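Local structure of endoglycosidase (Bacteroides thetaiotaomicron, 6Q64) at residues S102-R107 with G331-E336; V284-G289 with Y345-K350; D274-K279 with L319-G324; T280-E285 with L314-L319; Y152-E155 with N161-E164. The protein probably hydrolyses O-glycosyl bonds in complex N-glycans, as an endoglycosidase of glycoside hydrolase family 18. The protein carries 1 engineered substitution. One frame throughout, in Å; residues are numbered along the deposited sequence.

Contact 1: residues S102-R107 with G331-E336; sequences SLWGTR and GTYHME
Trp104, Tyr333 and His334 form an aromatic cluster at the C-terminal ends of the barrel strands. Trp104 lies just past strand 100-102, and Tyr333 ends strand 329-333. The Trp104 and Tyr333 rings make a T-shaped pair. The Tyr333 edge points at one face of the Trp104 six-membered ring, with planes at 86° and centroids 5.2 Å apart. Tyr333 CE1 sits over that face toward its rim, 4.0 Å from Trp104 CE3. Tyr333 OH reaches further along the ring, to 3.5 Å from Trp104 CZ2. Trp104 CG is anti to the backbone N (chi1 -168°), which carries the indole across to the other chain segment. His334 comes to the same side of the indole but at its five-membered ring, with NE2 3.5 Å from Trp104 CD1. The indole and imidazole planes meet at 68°, with the imidazole slanted against the five-membered ring. No hydrogen bond joins the two segments; their contact is made by ring packing. Tyr333 also touches Trp76 of strand 72-76. Ser102 OG is hydrogen-bonded to Asp186 on strand 184-189. Aromatic side chains at this rim are characteristic of the sugar-binding clefts of family 18 TIM barrels.

Contact 2: residues V284-G289 with Y345-K350; sequences VEFEQG and YKWLRK
Phe286 opens the short helix 286-289 directly after strand 280-285, and its CA lies 9.8 Å from that of Trp347 in the first turn of helix 346-358. This is the TIM-barrel arrangement of a strand end with an outer helix, here the last helix of the chain. The side chains fill the gap between the two backbones. The Phe286 ring presents its edge: CZ is 3.5 Å from Trp347 CB, and CE2 is 4.0 Å from the same carbon. Trp347 CB lies in the plane of the phenyl ring. The indole is turned at 72° to that ring, and the two side chains cross at about a right angle. Trp347 CG is anti to the carbonyl carbon (chi1 -68°), and its indole reaches Lys291 O through a weak bond from NE1. The methylene CD of Lys346 lies over one indole face. Both touching residues are buried, and the contact across the segments is wholly apolar. Phe286 also packs on Thr332 and Ile313. The two helix starts are fixed separately. Asp338 accepts from Trp347 N and Leu348 N. Glu285 is the N-cap of helix 286-289: its OE2 accepts from Gln288 N at 2.6 Å, with the donor 35° out of the carboxylate plane.

Contact 3: residues D274-K279 with L319-G324; sequences DDWERK and LDLPSG
Leu321 splits its two methyl groups between Trp276 and Glu277. CD2 meets the outer end of the Trp276 indole, 3.4 Å from CZ3, in an oblique approach. CD1 lies against the aliphatic part of Glu277, 3.7 Å from CG. Glu277 in turn lays its CG over the centre of one Trp276 face, 3.7 Å above the ring plane. The three side chains thus form a compact group. The Glu277 chain is bent at chi2 (109°), which carries its carboxylate past Leu321 to Ser323. Ser323 OG donates to Glu277 OE2 at 2.5 Å, a very short distance that should be read with caution. The same OG is also hydrogen-bonded to Lys325 N. A type I turn from Leu321 to Gly324 brings both Leu321 and Ser323 toward helix 276-279. With an alanine at Glu277, Ser323 OG is likely to lose its carboxylate acceptor, and a gap to open beside Leu321 CD1 and the Trp276 face. Leu321 and Trp276 also touch Ile268 of helix 261-268. The contact joins the short helix just before strand 280-285 to the loop before strand 329-333, at the N-terminal ends of two neighbouring TIM-barrel strands.

Contact 4: residues T280-E285 with L314-L319; sequences TIITVE and LDYATL
Beside the meeting of Ile282 and Tyr316, Asp315 OD2 is gripped by two hydroxyls, Tyr298 OH and Thr261 OG1, while OD1 is hydrogen-bonded to Ser300 OG. This ties helix 311-317 to the chain around it, while the next residue, Tyr316, faces the strand. Ile282 CD1 lies 3.5 Å from Tyr316 CB and 3.6 Å from Tyr316 CG, so the methyl sits at the root of the ring. Its approach to the ring is oblique. Further out, Tyr316 CD2 is 4.0 Å from Ile282 CB. Ile282 holds CG1 between the backbone N and the carbonyl carbon (chi1 35°), which sends CD1 toward the helix. The same CD1 also meets Leu319 CD2 at 3.6 Å. One methyl therefore wedges between two side chains just before and after the helix end. Strand 280-285 is a stave of the TIM barrel, and helix 311-317 is one of the helices on its outside. Alternate strand residues point to opposite sides: Ile282 faces the helix, while Thr283 points away and bonds through OG1 to Tyr253 O. Thr283 O still lies near the Tyr316 ring plane, 4.0 Å from CE2. Beyond it, Tyr316 OH is hydrogen-bonded to Ala255 O. Loss of the Tyr316 ring to an alanine is likely to deprive Ala255 O of this hydroxyl and to open a gap beside Ile282 CD1. Leu319 N donates to Tyr316 O at 3.2 Å where the helix ends.

Contact 5: residues Y152-E155 with N161-E164; sequences YWVE and NFIE
Val154 and Phe162 meet where a short loop connects helix 149-155 to helix 162-179, on the outer surface of the TIM barrel. The CA atoms of the two residues are only 4.9 Å apart, so backbone as well as side chain takes part. The apolar contacts come first. Val154 CG1 reaches the backbone of Phe162, 3.8 Å from its CA. This methyl is anti to the backbone N (chi1 177°), while CG2 is turned to the Phe162 ring. Val154 CG2 is 4.3 Å from Phe162 CD2, a loose and oblique approach. The CB of Phe162 points away from helix 149-155, consistent with the light contact at its ring. Val154 also touches Leu138. Aromatic contacts also involve the first helix. Tyr152 CD2 lies over one face of the Trp153 indole, toward its rim, and Trp153 makes an edge-to-face pair with Tyr169 of helix 162-179. That pair gives the two helices a second meeting point. Polar interactions stay within helix 162-179 and its cap, and none crosses the contact. Glu164 N makes a weak bond to Asn161 O, and Glu164 OE2 has a long, weak ion pair with Lys167 NZ. Asn161 is the N-cap of helix 162-179. Its side-chain OD1 accepts from Ile163 N at 3.3 Å, with an N-H...O angle of 135° and the donor tilted 19° from the carbonyl plane.

From the N terminus, contact 1 opens first, at 102-107 after strand 100-102. Contact 5 then opens and closes a short loop between helices 149-155 and 162-179, on the opposite side of the chain's centre from contacts 2 and 4. Contacts 3, 4 and 2 open in turn along 274-289. Contact 4 closes at 314-319, nested inside contact 3, which closes at 319-324. Contact 1 closes at 331-336, so contacts 3, 4 and 5 nest within it. Contact 2 closes last, at 345-350, and crosses both contacts 1 and 3. Strand 280-285 joins contacts 2 and 4. Its neighbour, strand 329-333, brings in contact 1 through backbone bonding.

Contact 1: residues S102-R107 with G331-E336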
# COMPACT_ATOMS: atom_id res chain seq x y z
N SER A 102 1.01 -0.65 4.07
CA SER A 102 1.68 -1.95 3.85
C SER A 102 2.76 -2.12 4.91
O SER A 102 3.56 -1.18 5.08
CB SER A 102 2.23 -2.03 2.47
OG SER A 102 1.19 -2.39 1.56
N LEU A 103 2.77 -3.28 5.57
CA LEU A 103 3.68 -3.60 6.69
C LEU A 103 4.98 -4.16 6.13
O LEU A 103 5.08 -5.39 5.93
CB LEU A 103 2.96 -4.58 7.61
CG LEU A 103 1.60 -4.09 8.11
CD1 LEU A 103 0.80 -5.22 8.74
CD2 LEU A 103 1.77 -2.94 9.07
N TRP A 104 5.96 -3.27 5.93
CA TRP A 104 7.37 -3.62 5.63
C TRP A 104 7.96 -4.44 6.79
O TRP A 104 8.18 -3.86 7.89
CB TRP A 104 8.23 -2.37 5.33
CG TRP A 104 9.56 -2.73 4.75
CD1 TRP A 104 10.74 -2.86 5.42
CD2 TRP A 104 9.81 -3.11 3.39
NE1 TRP A 104 11.73 -3.25 4.56
CE2 TRP A 104 11.19 -3.42 3.31
CE3 TRP A 104 9.02 -3.20 2.23
CZ2 TRP A 104 11.79 -3.81 2.10
CZ3 TRP A 104 9.62 -3.59 1.04
CH2 TRP A 104 10.99 -3.89 0.98
N GLY A 105 8.14 -5.74 6.54
CA GLY A 105 8.96 -6.63 7.38
C GLY A 105 8.12 -7.62 8.16
O GLY A 105 8.58 -8.78 8.31
N THR A 106 6.94 -7.23 8.66
CA THR A 106 6.16 -8.11 9.57
C THR A 106 5.54 -9.23 8.74
O THR A 106 5.16 -8.95 7.62
CB THR A 106 5.08 -7.35 10.34
OG1 THR A 106 4.11 -7.02 9.35
CG2 THR A 106 5.62 -6.15 11.09
N ARG A 107 5.48 -10.44 9.29
CA ARG A 107 5.13 -11.69 8.57
C ARG A 107 3.96 -12.35 9.30
O ARG A 107 2.88 -12.44 8.73
CB ARG A 107 6.35 -12.61 8.47
CG ARG A 107 6.62 -13.15 7.06
CD ARG A 107 6.51 -12.06 5.99
NE ARG A 107 7.78 -11.51 5.51
CZ ARG A 107 7.99 -10.24 5.15
NH1 ARG A 107 7.04 -9.31 5.23
NH2 ARG A 107 9.19 -9.89 4.71
N GLY A 331 2.19 8.02 -1.16
CA GLY A 331 2.76 7.29 -0.02
C GLY A 331 4.27 7.49 0.09
O GLY A 331 4.90 8.04 -0.80
N THR A 332 4.83 6.99 1.18
CA THR A 332 6.26 7.10 1.50
C THR A 332 6.75 5.71 1.86
O THR A 332 5.99 4.95 2.47
CB THR A 332 6.40 8.08 2.65
OG1 THR A 332 5.40 7.58 3.54
CG2 THR A 332 6.13 9.52 2.26
N TYR A 333 7.95 5.38 1.39
CA TYR A 333 8.69 4.14 1.76
C TYR A 333 9.41 4.44 3.07
O TYR A 333 10.16 5.43 3.12
CB TYR A 333 9.63 3.75 0.62
CG TYR A 333 10.53 2.58 0.90
CD1 TYR A 333 10.02 1.30 1.06
CD2 TYR A 333 11.90 2.75 0.98
CE1 TYR A 333 10.86 0.22 1.31
CE2 TYR A 333 12.76 1.69 1.20
CZ TYR A 333 12.24 0.42 1.37
OH TYR A 333 13.11 -0.61 1.61
N HIS A 334 9.16 3.60 4.08
CA HIS A 334 9.62 3.81 5.48
C HIS A 334 9.02 5.15 5.92
O HIS A 334 9.74 6.11 6.17
CB HIS A 334 11.15 3.69 5.57
CG HIS A 334 11.64 2.29 5.78
ND1 HIS A 334 12.54 1.68 4.92
CD2 HIS A 334 11.38 1.38 6.75
CE1 HIS A 334 12.79 0.45 5.34
NE2 HIS A 334 12.08 0.25 6.45
N MSE A 335 7.68 5.17 5.93
CA MSE A 335 6.89 6.36 6.25
C MSE A 335 7.26 6.91 7.63
O MSE A 335 7.23 8.13 7.82
CB MSE A 335 5.39 6.06 6.19
CG MSE A 335 5.01 4.70 6.67
SE MSE A 335 3.08 4.46 6.72
CE MSE A 335 2.14 6.12 6.35
N GLU A 336 7.63 6.01 8.55
CA GLU A 336 7.92 6.36 9.94
C GLU A 336 9.17 7.23 10.10
O GLU A 336 9.28 7.87 11.14
CB GLU A 336 8.02 5.11 10.81
CG GLU A 336 9.26 4.27 10.56
CD GLU A 336 9.13 3.17 9.51
OE1 GLU A 336 9.99 2.23 9.50
OE2 GLU A 336 8.18 3.26 8.69

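Contact 2: residues V284-G289 with Y345-K350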
# COMPACT_ATOMS: atom_id res chain seq x y z
N VAL A 284 7.24 8.02 -2.70
CA VAL A 284 8.57 8.65 -2.61
C VAL A 284 9.41 7.91 -1.56
O VAL A 284 8.86 7.04 -0.81
CB VAL A 284 8.33 10.15 -2.38
CG1 VAL A 284 7.85 10.42 -0.97
CG2 VAL A 284 9.58 10.93 -2.71
N GLU A 285 10.74 8.12 -1.57
CA GLU A 285 11.71 7.24 -0.86
C GLU A 285 12.21 7.97 0.38
O GLU A 285 12.99 8.95 0.25
CB GLU A 285 12.75 6.74 -1.87
CG GLU A 285 14.12 6.39 -1.34
CD GLU A 285 14.26 5.65 -0.03
OE1 GLU A 285 14.45 4.40 -0.06
OE2 GLU A 285 14.25 6.35 1.01
N PHE A 286 11.75 7.51 1.54
CA PHE A 286 11.79 8.26 2.82
C PHE A 286 12.89 7.72 3.75
O PHE A 286 13.32 8.48 4.63
CB PHE A 286 10.39 8.31 3.42
CG PHE A 286 9.73 9.66 3.32
CD1 PHE A 286 10.06 10.52 2.29
CD2 PHE A 286 8.81 10.07 4.27
CE1 PHE A 286 9.49 11.78 2.21
CE2 PHE A 286 8.23 11.33 4.17
CZ PHE A 286 8.57 12.18 3.15
N GLU A 287 13.36 6.49 3.53
CA GLU A 287 14.65 5.99 4.07
C GLU A 287 15.74 7.03 3.79
O GLU A 287 16.54 7.29 4.68
CB GLU A 287 14.89 4.59 3.52
CG GLU A 287 16.26 3.99 3.79
CD GLU A 287 16.30 2.47 3.66
OE1 GLU A 287 16.15 1.81 4.69
OE2 GLU A 287 16.42 1.96 2.51
N GLN A 288 15.71 7.72 2.65
CA GLN A 288 16.76 8.70 2.28
C GLN A 288 16.25 10.15 2.24
O GLN A 288 17.08 11.04 2.33
CB GLN A 288 17.33 8.30 0.93
CG GLN A 288 18.46 7.30 1.06
CD GLN A 288 19.21 7.26 -0.25
OE1 GLN A 288 18.63 7.45 -1.33
NE2 GLN A 288 20.52 7.06 -0.17
N GLY A 289 14.95 10.39 2.07
CA GLY A 289 14.45 11.74 1.76
C GLY A 289 13.44 12.24 2.78
O GLY A 289 12.86 13.32 2.53
N TYR A 345 5.59 13.60 11.03
CA TYR A 345 4.89 13.25 9.75
C TYR A 345 4.67 14.53 8.91
O TYR A 345 3.63 14.71 8.22
CB TYR A 345 3.62 12.44 10.00
CG TYR A 345 3.87 10.97 10.20
CD1 TYR A 345 4.15 10.14 9.13
CD2 TYR A 345 3.86 10.40 11.46
CE1 TYR A 345 4.41 8.79 9.31
CE2 TYR A 345 4.10 9.05 11.66
CZ TYR A 345 4.38 8.25 10.58
OH TYR A 345 4.61 6.92 10.76
N LYS A 346 5.67 15.41 8.95
CA LYS A 346 5.62 16.75 8.34
C LYS A 346 5.12 16.60 6.90
O LYS A 346 4.11 17.25 6.54
CB LYS A 346 7.01 17.39 8.37
CG LYS A 346 7.11 18.79 7.80
CD LYS A 346 8.52 19.26 7.69
CE LYS A 346 8.68 20.66 7.13
NZ LYS A 346 10.11 20.93 6.81
N TRP A 347 5.83 15.78 6.14
CA TRP A 347 5.75 15.77 4.66
C TRP A 347 4.47 15.06 4.24
O TRP A 347 3.67 15.65 3.51
CB TRP A 347 7.00 15.11 4.09
CG TRP A 347 8.20 15.96 4.34
CD1 TRP A 347 9.32 15.63 5.03
CD2 TRP A 347 8.40 17.31 3.90
NE1 TRP A 347 10.23 16.65 5.02
CE2 TRP A 347 9.68 17.71 4.35
CE3 TRP A 347 7.65 18.20 3.13
CZ2 TRP A 347 10.20 18.97 4.08
CZ3 TRP A 347 8.15 19.46 2.88
CH2 TRP A 347 9.41 19.84 3.37
N LEU A 348 4.25 13.86 4.75
CA LEU A 348 2.97 13.17 4.45
C LEU A 348 1.77 14.09 4.79
O LEU A 348 0.88 14.21 3.94
CB LEU A 348 2.94 11.84 5.21
CG LEU A 348 1.81 10.91 4.79
CD1 LEU A 348 1.88 10.57 3.30
CD2 LEU A 348 1.82 9.64 5.64
N ARG A 349 1.73 14.73 5.95
CA ARG A 349 0.55 15.53 6.39
C ARG A 349 0.32 16.73 5.45
O ARG A 349 -0.86 17.07 5.10
CB ARG A 349 0.79 16.07 7.80
CG ARG A 349 0.21 15.23 8.92
CD ARG A 349 0.29 16.04 10.21
NE ARG A 349 0.68 15.21 11.32
CZ ARG A 349 -0.15 14.44 12.02
NH1 ARG A 349 -1.44 14.40 11.72
NH2 ARG A 349 0.31 13.71 13.03
N LYS A 350 1.42 17.39 5.13
CA LYS A 350 1.43 18.55 4.23
C LYS A 350 0.93 18.08 2.86
O LYS A 350 -0.01 18.70 2.32
CB LYS A 350 2.84 19.12 4.12
CG LYS A 350 2.90 20.58 3.68
CD LYS A 350 4.30 21.06 3.60
CE LYS A 350 4.50 22.38 4.30
NZ LYS A 350 4.08 23.49 3.40

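Contact 3: residues D274-K279 with L319-G324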
# COMPACT_ATOMS: atom_id res chain seq x y z
N ASP A 274 -7.49 -0.71 -15.94
CA ASP A 274 -8.83 -0.17 -15.64
C ASP A 274 -8.61 1.02 -14.72
O ASP A 274 -7.81 0.90 -13.78
CB ASP A 274 -9.78 -1.24 -15.10
CG ASP A 274 -11.22 -0.75 -14.91
OD1 ASP A 274 -11.84 -0.36 -15.90
OD2 ASP A 274 -11.70 -0.75 -13.76
N ASP A 275 -9.17 2.16 -15.08
CA ASP A 275 -9.34 3.31 -14.16
C ASP A 275 -8.00 3.72 -13.55
O ASP A 275 -7.94 3.98 -12.35
CB ASP A 275 -10.33 2.92 -13.08
CG ASP A 275 -10.81 4.10 -12.26
OD1 ASP A 275 -10.66 5.29 -12.73
OD2 ASP A 275 -11.31 3.82 -11.16
N TRP A 276 -6.96 3.81 -14.35
CA TRP A 276 -5.60 3.91 -13.82
C TRP A 276 -5.33 5.19 -13.00
O TRP A 276 -4.60 5.10 -12.02
CB TRP A 276 -4.63 3.74 -14.97
CG TRP A 276 -4.66 4.84 -15.96
CD1 TRP A 276 -5.40 4.90 -17.10
CD2 TRP A 276 -3.83 5.99 -15.95
NE1 TRP A 276 -5.09 6.04 -17.79
CE2 TRP A 276 -4.15 6.73 -17.11
CE3 TRP A 276 -2.89 6.50 -15.04
CZ2 TRP A 276 -3.53 7.94 -17.42
CZ3 TRP A 276 -2.26 7.68 -15.35
CH2 TRP A 276 -2.58 8.39 -16.51
N GLU A 277 -5.87 6.34 -13.38
CA GLU A 277 -5.68 7.62 -12.65
C GLU A 277 -6.14 7.49 -11.21
O GLU A 277 -5.33 7.78 -10.32
CB GLU A 277 -6.47 8.77 -13.24
CG GLU A 277 -6.00 9.14 -14.63
CD GLU A 277 -6.96 8.77 -15.75
OE1 GLU A 277 -7.45 7.62 -15.73
OE2 GLU A 277 -7.20 9.64 -16.62
N ARG A 278 -7.38 7.06 -10.98
CA ARG A 278 -7.96 7.07 -9.60
C ARG A 278 -7.46 5.87 -8.78
O ARG A 278 -7.54 5.93 -7.55
CB ARG A 278 -9.48 7.20 -9.68
CG ARG A 278 -9.92 8.60 -10.13
CD ARG A 278 -9.47 9.75 -9.22
NE ARG A 278 -9.89 9.39 -7.87
CZ ARG A 278 -9.20 9.60 -6.75
NH1 ARG A 278 -9.71 9.19 -5.60
NH2 ARG A 278 -8.03 10.20 -6.76
N LYS A 279 -6.89 4.85 -9.39
CA LYS A 279 -6.38 3.70 -8.62
C LYS A 279 -4.85 3.73 -8.51
O LYS A 279 -4.26 2.80 -7.90
CB LYS A 279 -6.83 2.40 -9.26
CG LYS A 279 -8.33 2.22 -9.37
CD LYS A 279 -8.72 1.03 -10.25
CE LYS A 279 -8.13 -0.29 -9.82
NZ LYS A 279 -8.74 -1.39 -10.59
N LEU A 319 -1.18 15.97 -8.30
CA LEU A 319 -0.88 15.59 -9.71
C LEU A 319 -2.19 15.46 -10.48
O LEU A 319 -2.91 14.48 -10.21
CB LEU A 319 -0.15 14.26 -9.73
CG LEU A 319 0.37 13.84 -11.09
CD1 LEU A 319 1.49 14.75 -11.53
CD2 LEU A 319 0.90 12.43 -11.05
N ASP A 320 -2.49 16.46 -11.32
CA ASP A 320 -3.60 16.47 -12.30
C ASP A 320 -3.08 15.73 -13.51
O ASP A 320 -2.11 16.20 -14.07
CB ASP A 320 -4.03 17.90 -12.59
CG ASP A 320 -4.76 18.51 -11.40
OD1 ASP A 320 -5.29 17.70 -10.57
OD2 ASP A 320 -4.87 19.79 -11.35
N LEU A 321 -3.62 14.57 -13.84
CA LEU A 321 -3.23 13.78 -15.05
C LEU A 321 -3.80 14.38 -16.34
O LEU A 321 -4.60 15.29 -16.31
CB LEU A 321 -3.69 12.36 -14.81
CG LEU A 321 -2.84 11.76 -13.71
CD1 LEU A 321 -3.65 11.09 -12.63
CD2 LEU A 321 -1.81 10.84 -14.32
N PRO A 322 -3.34 13.96 -17.53
CA PRO A 322 -3.69 14.68 -18.77
C PRO A 322 -5.21 14.66 -19.00
O PRO A 322 -5.74 15.62 -19.46
CB PRO A 322 -2.90 13.96 -19.84
CG PRO A 322 -1.81 13.23 -19.06
CD PRO A 322 -2.51 12.78 -17.80
N SER A 323 -5.86 13.58 -18.56
CA SER A 323 -7.35 13.47 -18.55
C SER A 323 -7.99 14.56 -17.71
O SER A 323 -9.14 14.78 -17.90
CB SER A 323 -7.78 12.14 -18.07
OG SER A 323 -7.74 12.08 -16.66
N GLY A 324 -7.27 15.15 -16.75
CA GLY A 324 -7.80 16.15 -15.80
C GLY A 324 -8.07 15.53 -14.43
O GLY A 324 -8.39 16.24 -13.49

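Contact 4: residues T280-E285 with L314-L319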
# COMPACT_ATOMS: atom_id res chain seq x y z
N THR A 280 -4.19 4.71 -9.11
CA THR A 280 -2.72 4.74 -9.08
C THR A 280 -2.26 5.50 -7.83
O THR A 280 -2.82 6.57 -7.49
CB THR A 280 -2.16 5.30 -10.39
OG1 THR A 280 -2.48 4.41 -11.46
CG2 THR A 280 -0.66 5.44 -10.29
N ILE A 281 -1.29 4.93 -7.14
CA ILE A 281 -0.62 5.57 -5.97
C ILE A 281 0.85 5.76 -6.35
O ILE A 281 1.46 4.79 -6.83
CB ILE A 281 -0.82 4.72 -4.69
CG1 ILE A 281 -2.20 4.99 -4.09
CG2 ILE A 281 0.24 5.02 -3.67
CD1 ILE A 281 -2.74 3.85 -3.28
N ILE A 282 1.38 6.96 -6.17
CA ILE A 282 2.82 7.22 -6.43
C ILE A 282 3.49 7.52 -5.09
O ILE A 282 2.89 8.20 -4.24
CB ILE A 282 3.02 8.33 -7.46
CG1 ILE A 282 1.95 9.43 -7.35
CG2 ILE A 282 3.03 7.71 -8.83
CD1 ILE A 282 2.25 10.67 -8.20
N THR A 283 4.68 6.96 -4.91
CA THR A 283 5.38 6.90 -3.63
C THR A 283 6.79 7.46 -3.79
O THR A 283 7.42 7.33 -4.87
CB THR A 283 5.43 5.48 -3.06
OG1 THR A 283 6.32 4.67 -3.85
CG2 THR A 283 4.05 4.88 -2.98
N VAL A 284 7.24 8.02 -2.70
CA VAL A 284 8.57 8.65 -2.61
C VAL A 284 9.41 7.91 -1.56
O VAL A 284 8.86 7.04 -0.81
CB VAL A 284 8.33 10.15 -2.38
CG1 VAL A 284 7.85 10.42 -0.97
CG2 VAL A 284 9.58 10.93 -2.71
N GLU A 285 10.74 8.12 -1.57
CA GLU A 285 11.71 7.24 -0.86
C GLU A 285 12.21 7.97 0.38
O GLU A 285 12.99 8.95 0.25
CB GLU A 285 12.75 6.74 -1.87
CG GLU A 285 14.12 6.39 -1.34
CD GLU A 285 14.26 5.65 -0.03
OE1 GLU A 285 14.45 4.40 -0.06
OE2 GLU A 285 14.25 6.35 1.01
N LEU A 314 4.89 16.96 -2.98
CA LEU A 314 3.71 17.86 -3.01
C LEU A 314 3.17 17.85 -4.43
O LEU A 314 1.94 17.96 -4.58
CB LEU A 314 4.10 19.27 -2.56
CG LEU A 314 4.66 19.38 -1.15
CD1 LEU A 314 5.08 20.81 -0.86
CD2 LEU A 314 3.66 18.91 -0.13
N ASP A 315 4.07 17.75 -5.42
CA ASP A 315 3.70 17.60 -6.83
C ASP A 315 2.85 16.34 -6.94
O ASP A 315 1.75 16.39 -7.53
CB ASP A 315 4.91 17.51 -7.75
CG ASP A 315 4.54 17.59 -9.22
OD1 ASP A 315 3.74 18.50 -9.59
OD2 ASP A 315 5.03 16.70 -9.97
N TYR A 316 3.34 15.25 -6.35
CA TYR A 316 2.65 13.94 -6.42
C TYR A 316 1.22 14.11 -5.90
O TYR A 316 0.23 13.77 -6.54
CB TYR A 316 3.45 12.86 -5.69
CG TYR A 316 4.73 12.44 -6.36
CD1 TYR A 316 5.37 13.21 -7.32
CD2 TYR A 316 5.32 11.23 -6.04
CE1 TYR A 316 6.56 12.81 -7.93
CE2 TYR A 316 6.52 10.82 -6.61
CZ TYR A 316 7.15 11.62 -7.55
OH TYR A 316 8.33 11.22 -8.11
N ALA A 317 1.08 14.67 -4.72
CA ALA A 317 -0.23 14.73 -4.05
C ALA A 317 -1.20 15.55 -4.88
O ALA A 317 -2.39 15.32 -4.71
CB ALA A 317 -0.08 15.31 -2.66
N THR A 318 -0.72 16.50 -5.68
CA THR A 318 -1.59 17.47 -6.39
C THR A 318 -1.62 17.17 -7.90
O THR A 318 -2.05 18.09 -8.64
CB THR A 318 -1.12 18.91 -6.19
OG1 THR A 318 0.19 18.97 -6.73
CG2 THR A 318 -1.10 19.35 -4.74
N LEU A 319 -1.18 15.97 -8.30
CA LEU A 319 -0.88 15.59 -9.71
C LEU A 319 -2.19 15.46 -10.48
O LEU A 319 -2.91 14.48 -10.21
CB LEU A 319 -0.15 14.26 -9.73
CG LEU A 319 0.37 13.84 -11.09
CD1 LEU A 319 1.49 14.75 -11.53
CD2 LEU A 319 0.90 12.43 -11.05

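Contact 5: residues Y152-E155 with N161-E164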
# COMPACT_ATOMS: atom_id res chain seq x y z
N TYR A 152 7.90 -28.59 -1.80
CA TYR A 152 6.85 -28.36 -0.78
C TYR A 152 5.53 -28.01 -1.47
O TYR A 152 4.46 -28.49 -1.05
CB TYR A 152 7.23 -27.26 0.22
CG TYR A 152 6.14 -27.07 1.24
CD1 TYR A 152 5.66 -28.16 1.94
CD2 TYR A 152 5.53 -25.84 1.44
CE1 TYR A 152 4.63 -28.04 2.85
CE2 TYR A 152 4.49 -25.70 2.35
CZ TYR A 152 4.04 -26.81 3.06
OH TYR A 152 3.03 -26.73 3.96
N TRP A 153 5.61 -27.18 -2.51
CA TRP A 153 4.43 -26.47 -3.03
C TRP A 153 3.77 -27.26 -4.16
O TRP A 153 2.53 -27.36 -4.16
CB TRP A 153 4.83 -25.04 -3.40
CG TRP A 153 4.99 -24.16 -2.20
CD1 TRP A 153 6.14 -23.62 -1.69
CD2 TRP A 153 3.93 -23.76 -1.29
NE1 TRP A 153 5.87 -22.89 -0.56
CE2 TRP A 153 4.53 -22.97 -0.29
CE3 TRP A 153 2.55 -23.99 -1.24
CZ2 TRP A 153 3.78 -22.41 0.74
CZ3 TRP A 153 1.82 -23.45 -0.21
CH2 TRP A 153 2.43 -22.67 0.77
N VAL A 154 4.58 -27.86 -5.05
CA VAL A 154 4.11 -28.43 -6.36
C VAL A 154 3.63 -29.88 -6.17
O VAL A 154 2.40 -30.08 -6.31
CB VAL A 154 5.18 -28.29 -7.47
CG1 VAL A 154 4.74 -28.93 -8.78
CG2 VAL A 154 5.58 -26.83 -7.69
N GLU A 155 4.52 -30.85 -5.92
CA GLU A 155 4.11 -32.28 -5.71
C GLU A 155 3.47 -32.42 -4.33
O GLU A 155 2.40 -33.06 -4.24
CB GLU A 155 5.22 -33.32 -5.89
CG GLU A 155 6.63 -32.89 -5.49
CD GLU A 155 7.54 -32.54 -6.66
OE1 GLU A 155 7.40 -33.18 -7.73
OE2 GLU A 155 8.40 -31.64 -6.49
N ASN A 161 0.60 -30.95 -10.30
CA ASN A 161 -0.10 -29.80 -10.93
C ASN A 161 0.49 -28.50 -10.34
O ASN A 161 -0.11 -27.94 -9.39
CB ASN A 161 -1.62 -29.94 -10.80
CG ASN A 161 -2.42 -29.04 -11.73
OD1 ASN A 161 -2.02 -27.93 -12.10
ND2 ASN A 161 -3.60 -29.51 -12.11
N PHE A 162 1.61 -28.04 -10.90
CA PHE A 162 2.23 -26.73 -10.55
C PHE A 162 1.15 -25.72 -10.13
O PHE A 162 1.40 -24.98 -9.21
CB PHE A 162 3.00 -26.14 -11.73
CG PHE A 162 3.71 -24.84 -11.46
CD1 PHE A 162 3.01 -23.65 -11.25
CD2 PHE A 162 5.10 -24.79 -11.43
CE1 PHE A 162 3.69 -22.46 -11.01
CE2 PHE A 162 5.77 -23.60 -11.18
CZ PHE A 162 5.06 -22.44 -10.97
N ILE A 163 0.01 -25.68 -10.82
CA ILE A 163 -1.05 -24.65 -10.67
C ILE A 163 -1.87 -24.93 -9.41
O ILE A 163 -2.34 -23.95 -8.80
CB ILE A 163 -1.94 -24.59 -11.94
CG1 ILE A 163 -1.21 -23.89 -13.09
CG2 ILE A 163 -3.31 -23.97 -11.69
CD1 ILE A 163 -1.51 -22.45 -13.24
N GLU A 164 -2.08 -26.20 -9.01
CA GLU A 164 -2.82 -26.47 -7.74
C GLU A 164 -1.99 -25.90 -6.57
O GLU A 164 -2.59 -25.56 -5.52
CB GLU A 164 -3.16 -27.95 -7.57
CG GLU A 164 -4.32 -28.43 -8.43
CD GLU A 164 -5.48 -27.45 -8.59
OE1 GLU A 164 -6.30 -27.34 -7.66
OE2 GLU A 164 -5.54 -26.79 -9.64